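Local coordinates for cystathionine gamma-synthase (Xanthomonas oryzae pv. oryzae KACC 10331, PDB 6LD7), which probably uses pyridoxal 5'-phosphate to make cystathionine in methionine biosynthesis, at residues 319-324 with 392-397. The protein carries 1 engineered substitution. Sequence-based numbering, arbitrary orientation.
Sequences EAAVRA and SRAEAT
Ala321 and Ala394 meet where two helices pack side by side on one face of the mixed sheet of the C-terminal domain. The short axes of 319-324 and 392-396 approach to 7.7 Å at 144° between their N-to-C directions, so the pair runs roughly antiparallel. Such closeness is consistent with the small residues at the interface: Ala321 CA lies 4.3 Å from Ala394 CA. Ala321 CB touches Ala394 CB at 4.0 Å, and both side chains also rest on Leu315 of strand 310-315. One turn on, Ala324 points its CB at the second helix and packs against the methyl CG2 of Thr397 at 3.7 Å; that methyl also lies near Ala320 O.

Thr397 is held by a bond back to its own segment: with chi1 at 76°, OG1 sits between the backbone N and the carbonyl carbon, and it donates to Ala394 O at 2.7 Å. The donor lies in the carbonyl plane with a C=O...OG1 angle of 150°, a bond that helps fix the rotation of the side chain. Thr397 OG1 also lies 3.6 Å from Ala321 CA. Arg393 CB lies 3.6 Å from Ala324 O, and Arg393 NH1 is hydrogen-bonded to Phe325 O.

Away from this interface, Arg323 grips Glu319 side-on within the first helix in a salt bridge: Arg323 NE and NH2 both hydrogen-bond to Glu319 OE2, NE at 2.8 Å, with that oxygen near the guanidinium plane. Both residues pack on Phe49 of the second subunit. The whole is plain helix-helix packing, with alanines at the close approach of two helices laid over the C-terminal sheet, as in the fold-type I architecture of this PLP-dependent family.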
loop_
_atom_site.group_PDB
_atom_site.type_symbol
_atom_site.label_atom_id
_atom_site.label_comp_id
_atom_site.label_asym_id
_atom_site.label_seq_id
_atom_site.Cartn_x
_atom_site.Cartn_y
_atom_site.Cartn_z
ATOM N N GLU C 319 -34.083 11.830 -24.618
ATOM C CA GLU C 319 -32.663 12.036 -24.396
ATOM C C GLU C 319 -32.478 13.495 -23.940
ATOM O O GLU C 319 -31.554 13.720 -23.140
ATOM C CB GLU C 319 -31.874 11.698 -25.661
ATOM C CG GLU C 319 -30.379 11.628 -25.385
ATOM C CD GLU C 319 -29.502 11.634 -26.609
ATOM O OE1 GLU C 319 -29.531 10.611 -27.264
ATOM O OE2 GLU C 319 -28.821 12.668 -26.886
ATOM N N ALA C 320 -33.262 14.477 -24.403
ATOM C CA ALA C 320 -33.023 15.886 -23.996
ATOM C C ALA C 320 -33.296 16.075 -22.481
ATOM O O ALA C 320 -32.684 16.992 -21.837
ATOM C CB ALA C 320 -33.873 16.824 -24.805
ATOM N N ALA C 321 -34.306 15.373 -21.955
ATOM C CA ALA C 321 -34.681 15.438 -20.522
ATOM C C ALA C 321 -33.553 14.771 -19.726
ATOM O O ALA C 321 -33.100 15.347 -18.704
ATOM C CB ALA C 321 -36.000 14.761 -20.266
ATOM N N VAL C 322 -33.025 13.677 -20.268
ATOM C CA VAL C 322 -31.918 12.952 -19.616
ATOM C C VAL C 322 -30.702 13.883 -19.523
ATOM O O VAL C 322 -30.082 13.916 -18.472
ATOM C CB VAL C 322 -31.644 11.608 -20.331
ATOM C CG1 VAL C 322 -30.389 10.945 -19.807
ATOM C CG2 VAL C 322 -32.828 10.671 -20.150
ATOM N N ARG C 323 -30.292 14.500 -20.615
ATOM C CA ARG C 323 -29.107 15.379 -20.658
ATOM C C ARG C 323 -29.330 16.489 -19.653
ATOM O O ARG C 323 -28.358 16.816 -18.898
ATOM C CB ARG C 323 -28.891 16.050 -22.013
ATOM C CG ARG C 323 -28.411 15.129 -23.121
ATOM C CD ARG C 323 -28.355 15.783 -24.526
ATOM N NE ARG C 323 -27.770 14.839 -25.477
ATOM C CZ ARG C 323 -26.462 14.753 -25.704
ATOM N NH1 ARG C 323 -25.635 15.542 -25.045
ATOM N NH2 ARG C 323 -25.974 13.889 -26.566
ATOM N N ALA C 324 -30.536 17.059 -19.595
ATOM C CA ALA C 324 -30.762 18.159 -18.619
ATOM C C ALA C 324 -30.685 17.592 -17.169
ATOM O O ALA C 324 -30.062 18.210 -16.294
ATOM C CB ALA C 324 -32.078 18.810 -18.892
ATOM N N SER C 392 -36.583 18.707 -12.041
ATOM C CA SER C 392 -36.960 20.091 -12.405
ATOM C C SER C 392 -36.263 20.574 -13.693
ATOM O O SER C 392 -36.953 21.039 -14.617
ATOM C CB SER C 392 -36.655 20.931 -11.220
ATOM O OG SER C 392 -36.961 22.231 -11.523
ATOM N N ARG C 393 -34.954 20.384 -13.824
ATOM C CA ARG C 393 -34.272 20.655 -15.110
ATOM C C ARG C 393 -34.903 19.858 -16.244
ATOM O O ARG C 393 -35.105 20.474 -17.369
ATOM C CB ARG C 393 -32.815 20.250 -15.139
ATOM C CG ARG C 393 -31.849 21.155 -14.392
ATOM C CD ARG C 393 -30.492 20.395 -14.574
ATOM N NE ARG C 393 -30.167 20.435 -13.221
ATOM C CZ ARG C 393 -29.834 19.558 -12.327
ATOM N NH1 ARG C 393 -29.501 18.310 -12.493
ATOM N NH2 ARG C 393 -29.818 20.100 -11.145
ATOM N N ALA C 394 -35.170 18.572 -16.022
ATOM C CA ALA C 394 -35.804 17.707 -17.048
ATOM C C ALA C 394 -37.187 18.263 -17.446
ATOM O O ALA C 394 -37.506 18.260 -18.609
ATOM C CB ALA C 394 -35.980 16.287 -16.550
ATOM N N GLU C 395 -38.036 18.592 -16.491
ATOM C CA GLU C 395 -39.375 19.152 -16.712
ATOM C C GLU C 395 -39.284 20.401 -17.627
ATOM O O GLU C 395 -40.076 20.473 -18.567
ATOM C CB GLU C 395 -40.021 19.524 -15.390
ATOM C CG GLU C 395 -41.376 20.183 -15.564
ATOM C CD GLU C 395 -42.207 20.260 -14.296
ATOM O OE1 GLU C 395 -43.342 20.722 -14.387
ATOM O OE2 GLU C 395 -41.725 19.860 -13.225
ATOM N N ALA C 396 -38.276 21.249 -17.451
ATOM C CA ALA C 396 -38.073 22.507 -18.219
ATOM C C ALA C 396 -37.674 22.240 -19.685
ATOM O O ALA C 396 -37.818 23.167 -20.442
ATOM C CB ALA C 396 -37.064 23.378 -17.523
ATOM N N THR C 397 -37.228 21.049 -20.099
ATOM C CA THR C 397 -37.270 20.631 -21.524
ATOM C C THR C 397 -38.777 20.473 -21.775
ATOM O O THR C 397 -39.491 21.250 -21.189
ATOM C CB THR C 397 -36.282 19.483 -21.734
ATOM O OG1 THR C 397 -36.817 18.268 -21.209
ATOM C CG2 THR C 397 -34.925 19.783 -21.130
#